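Local coordinates for protein AMP-dependent synthetase and ligase (Xenorhabdus doucetiae, PDB 6QSR) that forms one half of a hotdog-fold dehydratase heterocomplex that takes part in the biosynthesis of aryl polyene pigments by a type II polyketide synthase, at residues L26-G31 with P40-I45; D46-Y51 with H91-R96; I18-D23 with F95-D100. All coordinates share one frame; numbering follows the deposited sequence.

Interaction 1: L26-G31 with P40-I45; sequences LDWFRG and PGVAQI
With chi1 of Trp28 at -66°, CG stands anti to the carbonyl carbon, and a chi2 of 107° turns the indole so that one flat side meets the first turn of helix 41-56, where Ala43 offers its methyl group. Ala43 CB sits over the six-membered ring of Trp28, 3.5 Å from the centroid and only 17° off the ring normal, a CH-pi contact; its nearest ring atom is Trp28 CD2, at 3.4 Å. Val42 adds a second methyl, CG1, which reaches Trp28 CZ3 at 3.8 Å and approaches the ring obliquely. Nearer the backbone, Pro40 CD packs on Trp28 CB at 3.9 Å. Pro40 occupies the N-cap position, so Trp28 covers the very start of the helix. Leu26 CG lies in the plane of the indole at its edge. The polar edge of the indole is used elsewhere: Trp28 NE1 is hydrogen-bonded to the backbone oxygen of Met1. Phe78 of the partner dehydratase chain packs on the same tryptophan, which places the contact near the subunit interface. A short 3-10 turn is thereby clamped, through the indole of Trp28, to the N-terminus of the central helix of a hotdog fold.

Interaction 2: D46-Y51 with H91-R96; sequences DWVMHY and HLLTFR
Val48 has the most surface buried here, and it divides its two methyl groups between Leu93 and Phe95, which project from the same face of strand 92-96. Val48 CG2 lies over one face of the Phe95 ring, offset toward the rim on the CB side: it is 3.6 Å from Phe95 CG and 3.9 Å from the ring centroid, 27° off the normal, a CH-pi contact. A chi1 of 71° places Phe95 CG between the backbone N and the carbonyl carbon, and the ring offers its face to the helix. The other methyl, Val48 CG1, is anti to its own backbone N and meets Leu93 CD2 at 3.8 Å, the two side chains lying alongside and running in opposite senses. One position along the helix, Met49 SD makes a looser approach to Leu93 CD2, at 4.3 Å. The axes of helix 46-51 and strand 92-96 come within 10.1 Å at an angle of 126°. Leu82 of strand 79-87 and Ile115 of strand 109-118 also touch Val48, so the valine is set among three strands of the sheet that wraps the hotdog helix. The contact is wholly apolar and buried, resting on dispersion, shape and the exclusion of water, with the CH-pi approach as its most directional element.

Interaction 3: I18-D23 with F95-D100; sequences IQLYLD and FRYDLD
Strands 15-21 and 92-99 run in the same general sense with strand 79-87 between them, so their backbones stay apart: the nearest CA atoms, of Gln19 and Asp100, are 8.2 Å from each other, and side chains alone bridge the gap. Gln19 and Asp100 meet at the end of strand 92-99. Gln19 CG is anti to the backbone N (chi1 -175°) and the chain stays extended beyond it, carrying the amide toward the carboxylate. Gln19 NE2 comes to 2.8 Å from Asp100 OD1, and the amide and carboxylate planes are only 13° apart. The angle is nevertheless poor for a hydrogen bond, and Asp100 is poorly ordered, the last residue modelled before a gap, so this polar approach is doubtful in detail. Thr79 of the intervening strand touches both side chains.

On the side of the sheet that carries the helix, Leu20 CD1 approaches Tyr97 near the ring plane, at its edge, 4.4 Å from Tyr97 CE2, a loose apolar contact. The tyrosine hydroxyl is engaged beyond the pair: Tyr97 OH is hydrogen-bonded to the backbone oxygen of Gln44, in helix 41-56. The salt bridge between Arg96 and Asp98 is a bond within strand 92-99, apart from the contact. Two weak touches across a third strand imply that these strands are held chiefly by their shared neighbour; the polar pair at the rim may add a weak attraction between amide and carboxylate, and the leucine and tyrosine a little apolar cover.

How the interactions relate
Interactions 1 and 2 are buried and apolar and use successive parts of helix 41-56: the first covers its N-terminus with a loop near the partner chain, the second seats its middle on the sheet. Interaction 3 lies partly at the surface, within the sheet itself, and mixes an apolar contact with a polar one. It shares strand 92-99 with interaction 2, which uses the part of the strand before its last residues. The three also touch directly. Trp47 links them, packing against Trp28, Leu22 and Tyr97, and its NE1 is also hydrogen-bonded to Met1 O, drawing the N-terminus into the same region.

Interaction 1: L26-G31 with P40-I45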
loop_
_atom_site.group_PDB
_atom_site.type_symbol
_atom_site.label_atom_id
_atom_site.label_comp_id
_atom_site.label_asym_id
_atom_site.label_seq_id
_atom_site.Cartn_x
_atom_site.Cartn_y
_atom_site.Cartn_z
ATOM N N LEU A 26 10.258 -13.065 -4.030
ATOM C CA LEU A 26 9.472 -11.925 -4.515
ATOM C C LEU A 26 9.934 -10.638 -3.816
ATOM O O LEU A 26 9.980 -10.573 -2.582
ATOM C CB LEU A 26 7.987 -12.183 -4.254
ATOM C CG LEU A 26 6.955 -11.176 -4.762
ATOM C CD1 LEU A 26 6.927 -11.185 -6.283
ATOM C CD2 LEU A 26 5.584 -11.518 -4.194
ATOM N N ASP A 27 10.289 -9.629 -4.611
ATOM C CA ASP A 27 10.998 -8.449 -4.083
ATOM C C ASP A 27 10.191 -7.564 -3.114
ATOM O O ASP A 27 10.782 -6.870 -2.289
ATOM C CB ASP A 27 11.667 -7.610 -5.197
ATOM C CG ASP A 27 10.785 -7.410 -6.417
ATOM O OD1 ASP A 27 9.579 -7.734 -6.357
ATOM O OD2 ASP A 27 11.311 -6.935 -7.446
ATOM N N TRP A 28 8.858 -7.626 -3.189
ATOM C CA TRP A 28 7.963 -7.008 -2.194
ATOM C C TRP A 28 8.266 -7.380 -0.740
ATOM O O TRP A 28 8.043 -6.576 0.163
ATOM C CB TRP A 28 6.505 -7.406 -2.463
ATOM C CG TRP A 28 5.927 -6.885 -3.730
ATOM C CD1 TRP A 28 5.661 -7.592 -4.865
ATOM C CD2 TRP A 28 5.526 -5.537 -3.991
ATOM N NE1 TRP A 28 5.112 -6.766 -5.820
ATOM C CE2 TRP A 28 5.016 -5.500 -5.307
ATOM C CE3 TRP A 28 5.540 -4.359 -3.236
ATOM C CZ2 TRP A 28 4.532 -4.321 -5.892
ATOM C CZ3 TRP A 28 5.056 -3.184 -3.815
ATOM C CH2 TRP A 28 4.560 -3.179 -5.129
ATOM N N PHE A 29 8.724 -8.612 -0.515
ATOM C CA PHE A 29 9.065 -9.085 0.830
ATOM C C PHE A 29 10.400 -8.556 1.351
ATOM O O PHE A 29 10.625 -8.589 2.555
ATOM C CB PHE A 29 9.097 -10.619 0.875
ATOM C CG PHE A 29 7.778 -11.270 0.582
ATOM C CD1 PHE A 29 6.669 -11.038 1.394
ATOM C CD2 PHE A 29 7.649 -12.150 -0.483
ATOM C CE1 PHE A 29 5.455 -11.656 1.133
ATOM C CE2 PHE A 29 6.434 -12.759 -0.755
ATOM C CZ PHE A 29 5.339 -12.515 0.055
ATOM N N ARG A 30 11.280 -8.081 0.462
ATOM C CA ARG A 30 12.601 -7.564 0.854
ATOM C C ARG A 30 12.493 -6.349 1.782
ATOM O O ARG A 30 11.998 -5.289 1.381
ATOM C CB ARG A 30 13.433 -7.169 -0.368
ATOM C CG ARG A 30 13.708 -8.282 -1.368
ATOM C CD ARG A 30 14.897 -7.955 -2.260
ATOM N NE ARG A 30 16.141 -8.074 -1.492
ATOM C CZ ARG A 30 17.088 -7.140 -1.346
ATOM N NH1 ARG A 30 17.019 -5.952 -1.951
ATOM N NH2 ARG A 30 18.150 -7.417 -0.593
ATOM N N GLY A 31 12.952 -6.510 3.021
ATOM C CA GLY A 31 12.845 -5.460 4.038
ATOM C C GLY A 31 11.435 -5.227 4.565
ATOM O O GLY A 31 11.180 -4.213 5.213
ATOM N N PRO A 40 2.876 -6.554 1.239
ATOM C CA PRO A 40 2.242 -5.247 1.420
ATOM C C PRO A 40 0.857 -5.150 0.769
ATOM O O PRO A 40 0.623 -5.760 -0.288
ATOM C CB PRO A 40 3.208 -4.275 0.720
ATOM C CG PRO A 40 4.516 -4.982 0.669
ATOM C CD PRO A 40 4.171 -6.431 0.539
ATOM N N GLY A 41 -0.027 -4.382 1.401
ATOM C CA GLY A 41 -1.368 -4.082 0.871
ATOM C C GLY A 41 -1.332 -3.472 -0.522
ATOM O O GLY A 41 -2.155 -3.809 -1.380
ATOM N N VAL A 42 -0.370 -2.582 -0.748
ATOM C CA VAL A 42 -0.175 -1.965 -2.064
ATOM C C VAL A 42 0.169 -2.949 -3.195
ATOM O O VAL A 42 -0.198 -2.710 -4.338
ATOM C CB VAL A 42 0.867 -0.826 -1.999
ATOM C CG1 VAL A 42 2.295 -1.358 -1.853
ATOM C CG2 VAL A 42 0.754 0.092 -3.208
ATOM N N ALA A 43 0.874 -4.035 -2.879
ATOM C CA ALA A 43 1.210 -5.049 -3.881
ATOM C C ALA A 43 -0.037 -5.764 -4.383
ATOM O O ALA A 43 -0.148 -6.066 -5.575
ATOM C CB ALA A 43 2.210 -6.050 -3.323
ATOM N N GLN A 44 -0.976 -5.999 -3.467
ATOM C CA GLN A 44 -2.268 -6.608 -3.788
ATOM C C GLN A 44 -3.092 -5.701 -4.712
ATOM O O GLN A 44 -3.745 -6.184 -5.642
ATOM C CB GLN A 44 -3.044 -6.936 -2.504
ATOM C CG GLN A 44 -2.351 -7.967 -1.608
ATOM C CD GLN A 44 -3.052 -8.146 -0.271
ATOM O OE1 GLN A 44 -4.250 -8.414 -0.220
ATOM N NE2 GLN A 44 -2.304 -8.000 0.823
ATOM N N ILE A 45 -3.015 -4.398 -4.483
ATOM C CA ILE A 45 -3.664 -3.409 -5.363
ATOM C C ILE A 45 -2.940 -3.357 -6.718
ATOM O O ILE A 45 -3.595 -3.311 -7.777
ATOM C CB ILE A 45 -3.744 -2.025 -4.693
ATOM C CG1 ILE A 45 -4.660 -2.101 -3.464
ATOM C CG2 ILE A 45 -4.294 -0.972 -5.653
ATOM C CD1 ILE A 45 -4.381 -1.048 -2.429
#

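Interaction 2: D46-Y51 with H91-R96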
loop_
_atom_site.group_PDB
_atom_site.type_symbol
_atom_site.label_atom_id
_atom_site.label_comp_id
_atom_site.label_asym_id
_atom_site.label_seq_id
_atom_site.Cartn_x
_atom_site.Cartn_y
_atom_site.Cartn_z
ATOM N N ASP A 46 -1.605 -3.402 -6.672
ATOM C CA ASP A 46 -0.761 -3.351 -7.871
ATOM C C ASP A 46 -1.144 -4.447 -8.882
ATOM O O ASP A 46 -1.325 -4.158 -10.056
ATOM C CB ASP A 46 0.727 -3.421 -7.486
ATOM C CG ASP A 46 1.656 -3.037 -8.629
ATOM O OD1 ASP A 46 1.679 -1.854 -9.022
ATOM O OD2 ASP A 46 2.387 -3.912 -9.124
ATOM N N TRP A 47 -1.322 -5.685 -8.413
ATOM C CA TRP A 47 -1.663 -6.806 -9.294
ATOM C C TRP A 47 -3.102 -6.731 -9.815
ATOM O O TRP A 47 -3.354 -7.023 -10.979
ATOM C CB TRP A 47 -1.420 -8.151 -8.594
ATOM C CG TRP A 47 -0.030 -8.304 -8.056
ATOM C CD1 TRP A 47 1.108 -7.691 -8.511
ATOM C CD2 TRP A 47 0.373 -9.137 -6.965
ATOM N NE1 TRP A 47 2.192 -8.075 -7.749
ATOM C CE2 TRP A 47 1.769 -8.970 -6.800
ATOM C CE3 TRP A 47 -0.311 -10.004 -6.102
ATOM C CZ2 TRP A 47 2.496 -9.644 -5.805
ATOM C CZ3 TRP A 47 0.416 -10.672 -5.105
ATOM C CH2 TRP A 47 1.800 -10.480 -4.969
ATOM N N VAL A 48 -4.034 -6.322 -8.965
ATOM C CA VAL A 48 -5.399 -6.024 -9.409
ATOM C C VAL A 48 -5.369 -5.066 -10.602
ATOM O O VAL A 48 -5.994 -5.328 -11.631
ATOM C CB VAL A 48 -6.284 -5.493 -8.258
ATOM C CG1 VAL A 48 -7.578 -4.879 -8.784
ATOM C CG2 VAL A 48 -6.611 -6.626 -7.296
ATOM N N MET A 49 -4.600 -3.995 -10.488
ATOM C CA MET A 49 -4.471 -3.039 -11.594
ATOM C C MET A 49 -3.804 -3.625 -12.849
ATOM O O MET A 49 -4.188 -3.259 -13.956
ATOM C CB MET A 49 -3.737 -1.785 -11.130
ATOM C CG MET A 49 -4.491 -1.008 -10.060
ATOM S SD MET A 49 -6.083 -0.335 -10.578
ATOM C CE MET A 49 -5.641 0.379 -12.165
ATOM N N HIS A 50 -2.826 -4.521 -12.679
ATOM C CA HIS A 50 -2.157 -5.175 -13.817
ATOM C C HIS A 50 -3.116 -6.055 -14.614
ATOM O O HIS A 50 -3.175 -5.961 -15.835
ATOM C CB HIS A 50 -0.957 -6.023 -13.364
ATOM C CG HIS A 50 -0.407 -6.910 -14.442
ATOM N ND1 HIS A 50 0.293 -6.420 -15.524
ATOM C CD2 HIS A 50 -0.485 -8.251 -14.622
ATOM C CE1 HIS A 50 0.639 -7.423 -16.314
ATOM N NE2 HIS A 50 0.180 -8.544 -15.789
ATOM N N TYR A 51 -3.846 -6.919 -13.916
ATOM C CA TYR A 51 -4.819 -7.791 -14.567
ATOM C C TYR A 51 -6.018 -7.010 -15.105
ATOM O O TYR A 51 -6.546 -7.338 -16.179
ATOM C CB TYR A 51 -5.250 -8.922 -13.628
ATOM C CG TYR A 51 -4.153 -9.942 -13.419
ATOM C CD1 TYR A 51 -3.765 -10.791 -14.457
ATOM C CD2 TYR A 51 -3.498 -10.062 -12.190
ATOM C CE1 TYR A 51 -2.755 -11.729 -14.280
ATOM C CE2 TYR A 51 -2.488 -10.996 -12.003
ATOM C CZ TYR A 51 -2.120 -11.826 -13.051
ATOM O OH TYR A 51 -1.125 -12.757 -12.875
ATOM N N HIS A 91 -17.926 2.453 -13.781
ATOM C CA HIS A 91 -16.490 2.787 -13.682
ATOM C C HIS A 91 -15.802 2.008 -12.547
ATOM O O HIS A 91 -14.782 2.458 -12.018
ATOM C CB HIS A 91 -16.266 4.299 -13.476
ATOM C CG HIS A 91 -16.923 5.170 -14.502
ATOM N ND1 HIS A 91 -17.838 4.698 -15.419
ATOM C CD2 HIS A 91 -16.816 6.499 -14.735
ATOM C CE1 HIS A 91 -18.254 5.693 -16.180
ATOM N NE2 HIS A 91 -17.650 6.798 -15.788
ATOM N N LEU A 92 -16.329 0.825 -12.214
ATOM C CA LEU A 92 -16.046 0.180 -10.927
ATOM C C LEU A 92 -15.407 -1.191 -11.081
ATOM O O LEU A 92 -15.965 -2.092 -11.714
ATOM C CB LEU A 92 -17.338 0.055 -10.120
ATOM C CG LEU A 92 -17.257 -0.437 -8.675
ATOM C CD1 LEU A 92 -16.568 0.593 -7.795
ATOM C CD2 LEU A 92 -18.649 -0.756 -8.146
ATOM N N LEU A 93 -14.227 -1.318 -10.481
ATOM C CA LEU A 93 -13.460 -2.541 -10.431
ATOM C C LEU A 93 -13.546 -3.053 -8.995
ATOM O O LEU A 93 -13.207 -2.326 -8.049
ATOM C CB LEU A 93 -12.011 -2.227 -10.802
ATOM C CG LEU A 93 -10.997 -3.340 -11.010
ATOM C CD1 LEU A 93 -11.343 -4.167 -12.246
ATOM C CD2 LEU A 93 -9.600 -2.733 -11.138
ATOM N N THR A 94 -14.000 -4.293 -8.841
ATOM C CA THR A 94 -14.129 -4.928 -7.538
ATOM C C THR A 94 -13.239 -6.146 -7.519
ATOM O O THR A 94 -13.077 -6.812 -8.545
ATOM C CB THR A 94 -15.586 -5.319 -7.250
ATOM O OG1 THR A 94 -16.105 -6.045 -8.361
ATOM C CG2 THR A 94 -16.430 -4.080 -7.075
ATOM N N PHE A 95 -12.646 -6.423 -6.360
ATOM C CA PHE A 95 -11.713 -7.549 -6.219
ATOM C C PHE A 95 -11.784 -8.209 -4.856
ATOM O O PHE A 95 -12.210 -7.611 -3.870
ATOM C CB PHE A 95 -10.256 -7.138 -6.506
ATOM C CG PHE A 95 -9.640 -6.269 -5.444
ATOM C CD1 PHE A 95 -9.780 -4.885 -5.492
ATOM C CD2 PHE A 95 -8.916 -6.823 -4.395
ATOM C CE1 PHE A 95 -9.215 -4.074 -4.518
ATOM C CE2 PHE A 95 -8.349 -6.009 -3.412
ATOM C CZ PHE A 95 -8.500 -4.636 -3.475
ATOM N N ARG A 96 -11.305 -9.445 -4.819
ATOM C CA ARG A 96 -11.253 -10.205 -3.595
ATOM C C ARG A 96 -10.079 -11.163 -3.741
ATOM O O ARG A 96 -9.904 -11.759 -4.804
ATOM C CB ARG A 96 -12.591 -10.929 -3.398
ATOM C CG ARG A 96 -12.671 -11.875 -2.215
ATOM C CD ARG A 96 -14.023 -12.579 -2.178
ATOM N NE ARG A 96 -14.099 -13.535 -1.070
ATOM C CZ ARG A 96 -15.015 -14.500 -0.935
ATOM N NH1 ARG A 96 -15.978 -14.681 -1.842
ATOM N NH2 ARG A 96 -14.966 -15.302 0.128
#

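Interaction 3: I18-D23 with F95-D100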
loop_
_atom_site.group_PDB
_atom_site.type_symbol
_atom_site.label_atom_id
_atom_site.label_comp_id
_atom_site.label_asym_id
_atom_site.label_seq_id
_atom_site.Cartn_x
_atom_site.Cartn_y
_atom_site.Cartn_z
ATOM N N ILE A 18 -7.669 -15.587 -11.036
ATOM C CA ILE A 18 -6.239 -15.853 -11.203
ATOM C C ILE A 18 -5.727 -16.551 -9.951
ATOM O O ILE A 18 -5.997 -16.100 -8.834
ATOM C CB ILE A 18 -5.429 -14.552 -11.443
ATOM C CG1 ILE A 18 -6.027 -13.704 -12.580
ATOM C CG2 ILE A 18 -3.987 -14.866 -11.800
ATOM C CD1 ILE A 18 -6.824 -12.512 -12.109
ATOM N N GLN A 19 -5.006 -17.656 -10.139
ATOM C CA GLN A 19 -4.368 -18.352 -9.039
ATOM C C GLN A 19 -2.897 -17.946 -9.026
ATOM O O GLN A 19 -2.196 -18.134 -10.028
ATOM C CB GLN A 19 -4.522 -19.860 -9.187
ATOM C CG GLN A 19 -3.973 -20.657 -8.013
ATOM C CD GLN A 19 -4.375 -22.118 -8.061
ATOM O OE1 GLN A 19 -4.671 -22.659 -9.126
ATOM N NE2 GLN A 19 -4.390 -22.762 -6.903
ATOM N N LEU A 20 -2.455 -17.390 -7.893
ATOM C CA LEU A 20 -1.118 -16.822 -7.733
ATOM C C LEU A 20 -0.376 -17.463 -6.585
ATOM O O LEU A 20 -0.967 -17.771 -5.551
ATOM C CB LEU A 20 -1.206 -15.327 -7.438
ATOM C CG LEU A 20 -1.920 -14.470 -8.471
ATOM C CD1 LEU A 20 -1.993 -13.043 -7.959
ATOM C CD2 LEU A 20 -1.203 -14.538 -9.809
ATOM N N TYR A 21 0.929 -17.607 -6.756
ATOM C CA TYR A 21 1.792 -18.181 -5.729
ATOM C C TYR A 21 2.825 -17.137 -5.294
ATOM O O TYR A 21 3.458 -16.496 -6.130
ATOM C CB TYR A 21 2.470 -19.438 -6.261
ATOM C CG TYR A 21 3.525 -19.971 -5.326
ATOM C CD1 TYR A 21 3.172 -20.703 -4.197
ATOM C CD2 TYR A 21 4.879 -19.715 -5.553
ATOM C CE1 TYR A 21 4.143 -21.179 -3.324
ATOM C CE2 TYR A 21 5.853 -20.191 -4.690
ATOM C CZ TYR A 21 5.480 -20.918 -3.575
ATOM O OH TYR A 21 6.452 -21.387 -2.711
ATOM N N LEU A 22 2.987 -16.990 -3.981
ATOM C CA LEU A 22 3.938 -16.051 -3.397
ATOM C C LEU A 22 5.256 -16.764 -3.099
ATOM O O LEU A 22 5.332 -17.577 -2.179
ATOM C CB LEU A 22 3.360 -15.447 -2.115
ATOM C CG LEU A 22 1.966 -14.815 -2.229
ATOM C CD1 LEU A 22 1.603 -14.126 -0.925
ATOM C CD2 LEU A 22 1.917 -13.854 -3.400
ATOM N N ASP A 23 6.280 -16.464 -3.895
ATOM C CA ASP A 23 7.616 -17.010 -3.691
ATOM C C ASP A 23 8.388 -16.196 -2.652
ATOM O O ASP A 23 8.287 -14.966 -2.639
ATOM C CB ASP A 23 8.396 -17.008 -5.007
ATOM C CG ASP A 23 9.597 -17.935 -4.968
ATOM O OD1 ASP A 23 10.718 -17.453 -4.718
ATOM O OD2 ASP A 23 9.414 -19.152 -5.157
ATOM N N PHE A 95 -12.646 -6.423 -6.360
ATOM C CA PHE A 95 -11.713 -7.549 -6.219
ATOM C C PHE A 95 -11.784 -8.209 -4.856
ATOM O O PHE A 95 -12.210 -7.611 -3.870
ATOM C CB PHE A 95 -10.256 -7.138 -6.506
ATOM C CG PHE A 95 -9.640 -6.269 -5.444
ATOM C CD1 PHE A 95 -9.780 -4.885 -5.492
ATOM C CD2 PHE A 95 -8.916 -6.823 -4.395
ATOM C CE1 PHE A 95 -9.215 -4.074 -4.518
ATOM C CE2 PHE A 95 -8.349 -6.009 -3.412
ATOM C CZ PHE A 95 -8.500 -4.636 -3.475
ATOM N N ARG A 96 -11.305 -9.445 -4.819
ATOM C CA ARG A 96 -11.253 -10.205 -3.595
ATOM C C ARG A 96 -10.079 -11.163 -3.741
ATOM O O ARG A 96 -9.904 -11.759 -4.804
ATOM C CB ARG A 96 -12.591 -10.929 -3.398
ATOM C CG ARG A 96 -12.671 -11.875 -2.215
ATOM C CD ARG A 96 -14.023 -12.579 -2.178
ATOM N NE ARG A 96 -14.099 -13.535 -1.070
ATOM C CZ ARG A 96 -15.015 -14.500 -0.935
ATOM N NH1 ARG A 96 -15.978 -14.681 -1.842
ATOM N NH2 ARG A 96 -14.966 -15.302 0.128
ATOM N N TYR A 97 -9.234 -11.233 -2.717
ATOM C CA TYR A 97 -8.181 -12.242 -2.637
ATOM C C TYR A 97 -8.608 -13.258 -1.598
ATOM O O TYR A 97 -8.882 -12.888 -0.459
ATOM C CB TYR A 97 -6.855 -11.627 -2.192
ATOM C CG TYR A 97 -6.065 -10.882 -3.248
ATOM C CD1 TYR A 97 -6.257 -9.508 -3.468
ATOM C CD2 TYR A 97 -5.079 -11.536 -3.989
ATOM C CE1 TYR A 97 -5.504 -8.821 -4.412
ATOM C CE2 TYR A 97 -4.322 -10.858 -4.938
ATOM C CZ TYR A 97 -4.531 -9.506 -5.144
ATOM O OH TYR A 97 -3.768 -8.862 -6.089
ATOM N N ASP A 98 -8.646 -14.532 -1.981
ATOM C CA ASP A 98 -8.955 -15.613 -1.053
ATOM C C ASP A 98 -7.724 -16.485 -0.909
ATOM O O ASP A 98 -7.006 -16.723 -1.883
ATOM C CB ASP A 98 -10.124 -16.469 -1.557
ATOM C CG ASP A 98 -11.469 -15.756 -1.482
ATOM O OD1 ASP A 98 -11.660 -14.854 -0.638
ATOM O OD2 ASP A 98 -12.363 -16.121 -2.275
ATOM N N LEU A 99 -7.469 -16.939 0.315
ATOM C CA LEU A 99 -6.457 -17.968 0.549
ATOM C C LEU A 99 -6.961 -19.274 -0.059
ATOM O O LEU A 99 -8.115 -19.658 0.157
ATOM C CB LEU A 99 -6.150 -18.130 2.042
ATOM C CG LEU A 99 -4.943 -17.339 2.556
ATOM C CD1 LEU A 99 -4.938 -17.325 4.077
ATOM C CD2 LEU A 99 -3.636 -17.929 2.037
ATOM N N ASP A 100 -6.100 -19.929 -0.836
ATOM C CA ASP A 100 -6.482 -21.112 -1.610
ATOM C C ASP A 100 -6.623 -22.327 -0.696
ATOM O O ASP A 100 -5.637 -22.816 -0.147
ATOM C CB ASP A 100 -5.450 -21.364 -2.720
ATOM C CG ASP A 100 -5.822 -22.531 -3.633
ATOM O OD1 ASP A 100 -6.146 -22.284 -4.815
ATOM O OD2 ASP A 100 -5.779 -23.696 -3.179
#